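Local coordinates for protein DMATS type aromatic prenyltransferase (Micromonospora olivasterospora, PDB 6ZRY) that probably transfers a dimethylallyl group to the indole ring of tryptophan, as a bacterial 6-dimethylallyl tryptophan synthase with an ABBA-barrel fold, at residues A161-A166 with T196-D201. Sequence-based numbering, arbitrary orientation.
Sequences ALVSEA and TFFAVD
The phenyl ring of F198 is met at its edge, close to its plane, by V163 CG1, while the methyl of A166 approaches it obliquely. This is the helix-on-strand packing of the ABBA prenyltransferase barrel, in which a closed antiparallel sheet holds the substrate chamber and a ring of helices wraps its outside; here helix 159-170 lies against strand 193-201. Alternation along the strand separates the two environments. F197 points into the barrel, where it touches the bound tryptophan and meets the rings of Y148 and Y213 edge to face, and T196 CG2 sits over the centre of one face of its ring, 3.9 Å above the plane. The next residue, F198, points outward, its side chain about 13 Å from the tryptophan.

No hydrogen bond joins the two segments, and the interface is purely apolar. The nearest CA atoms across the contact are those of V163 and F198, 7.7 Å apart, a gap filled by side chains. F198 has its CG anti to the backbone N (chi1 -176°), a setting that extends the ring from the strand to the helix. V163 and F198 then pass alongside each other in opposite directions, with V163 CG1 4.1 Å from F198 CD2. One helical turn on, the methyl of A166 is the other group of segment 161-166 that meets the ring. L167 and L170 of the same helix also touch F198, and F120 of helix 117-120 meets it with the ring planes at about 55°, so the phenyl group is buried among apolar neighbours. The A166 methyl lies beside the CE2-CZ bond of the ring, its CB 3.9 Å from F198 CZ and 4.0 Å from F198 CE2.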
# COMPACT_ATOMS: atom_id res chain seq x y z
N ALA A 161 13.63 -3.30 16.94
CA ALA A 161 14.04 -2.28 17.95
C ALA A 161 13.67 -0.90 17.45
O ALA A 161 13.19 -0.11 18.25
CB ALA A 161 15.52 -2.37 18.22
N LEU A 162 13.88 -0.64 16.15
CA LEU A 162 13.48 0.62 15.50
C LEU A 162 11.98 0.83 15.71
O LEU A 162 11.61 1.89 16.24
CB LEU A 162 13.82 0.58 14.01
CG LEU A 162 13.99 1.95 13.33
CD1 LEU A 162 14.51 1.80 11.91
CD2 LEU A 162 12.70 2.74 13.32
N VAL A 163 11.15 -0.16 15.37
CA VAL A 163 9.67 -0.04 15.50
C VAL A 163 9.33 0.12 16.99
O VAL A 163 8.52 1.03 17.31
CB VAL A 163 8.94 -1.24 14.87
CG1 VAL A 163 7.44 -1.13 15.06
CG2 VAL A 163 9.28 -1.39 13.39
N SER A 164 9.92 -0.69 17.87
CA SER A 164 9.63 -0.60 19.32
C SER A 164 9.87 0.83 19.83
O SER A 164 8.98 1.40 20.56
CB SER A 164 10.44 -1.61 20.12
OG SER A 164 10.25 -1.35 21.50
N GLU A 165 11.01 1.41 19.46
CA GLU A 165 11.41 2.74 19.97
C GLU A 165 10.53 3.83 19.34
O GLU A 165 10.15 4.75 20.07
CB GLU A 165 12.90 3.00 19.75
CG GLU A 165 13.43 4.13 20.60
CD GLU A 165 12.85 4.23 22.01
OE1 GLU A 165 12.22 5.25 22.28
OE2 GLU A 165 13.04 3.26 22.84
N ALA A 166 10.21 3.72 18.05
CA ALA A 166 9.31 4.70 17.38
C ALA A 166 7.92 4.66 18.03
O ALA A 166 7.36 5.75 18.29
CB ALA A 166 9.26 4.44 15.91
N THR A 196 7.49 -4.52 7.29
CA THR A 196 7.59 -4.05 5.89
C THR A 196 7.29 -2.56 5.80
O THR A 196 7.98 -1.87 5.06
CB THR A 196 6.69 -4.89 4.98
OG1 THR A 196 7.13 -6.24 5.12
CG2 THR A 196 6.79 -4.42 3.54
N PHE A 197 6.23 -2.09 6.45
CA PHE A 197 5.87 -0.66 6.44
C PHE A 197 5.50 -0.19 7.83
O PHE A 197 4.79 -0.90 8.54
CB PHE A 197 4.66 -0.33 5.55
CG PHE A 197 4.79 -0.70 4.09
CD1 PHE A 197 5.78 -0.13 3.30
CD2 PHE A 197 3.89 -1.57 3.50
CE1 PHE A 197 5.87 -0.43 1.95
CE2 PHE A 197 3.98 -1.88 2.15
CZ PHE A 197 4.98 -1.31 1.37
N PHE A 198 5.95 1.02 8.16
CA PHE A 198 5.50 1.79 9.33
C PHE A 198 4.80 3.01 8.79
O PHE A 198 5.50 3.89 8.28
CB PHE A 198 6.73 2.10 10.19
CG PHE A 198 6.45 2.82 11.49
CD1 PHE A 198 6.20 4.19 11.51
CD2 PHE A 198 6.51 2.13 12.69
CE1 PHE A 198 5.96 4.84 12.72
CE2 PHE A 198 6.25 2.78 13.89
CZ PHE A 198 5.99 4.13 13.90
N ALA A 199 3.47 3.04 8.83
CA ALA A 199 2.64 4.02 8.11
C ALA A 199 1.96 4.93 9.13
O ALA A 199 1.41 4.42 10.08
CB ALA A 199 1.65 3.32 7.22
N VAL A 200 2.07 6.24 8.93
CA VAL A 200 1.40 7.27 9.78
C VAL A 200 0.76 8.33 8.88
O VAL A 200 1.24 8.53 7.72
CB VAL A 200 2.39 7.91 10.76
CG1 VAL A 200 2.95 6.88 11.74
CG2 VAL A 200 3.50 8.62 10.03
N ASP A 201 -0.26 9.00 9.38
CA ASP A 201 -0.79 10.21 8.70
C ASP A 201 0.33 11.26 8.72
O ASP A 201 1.10 11.33 9.74
CB ASP A 201 -2.05 10.75 9.39
CG ASP A 201 -3.22 9.78 9.44
OD1 ASP A 201 -3.35 8.96 8.54
OD2 ASP A 201 -3.99 9.88 10.38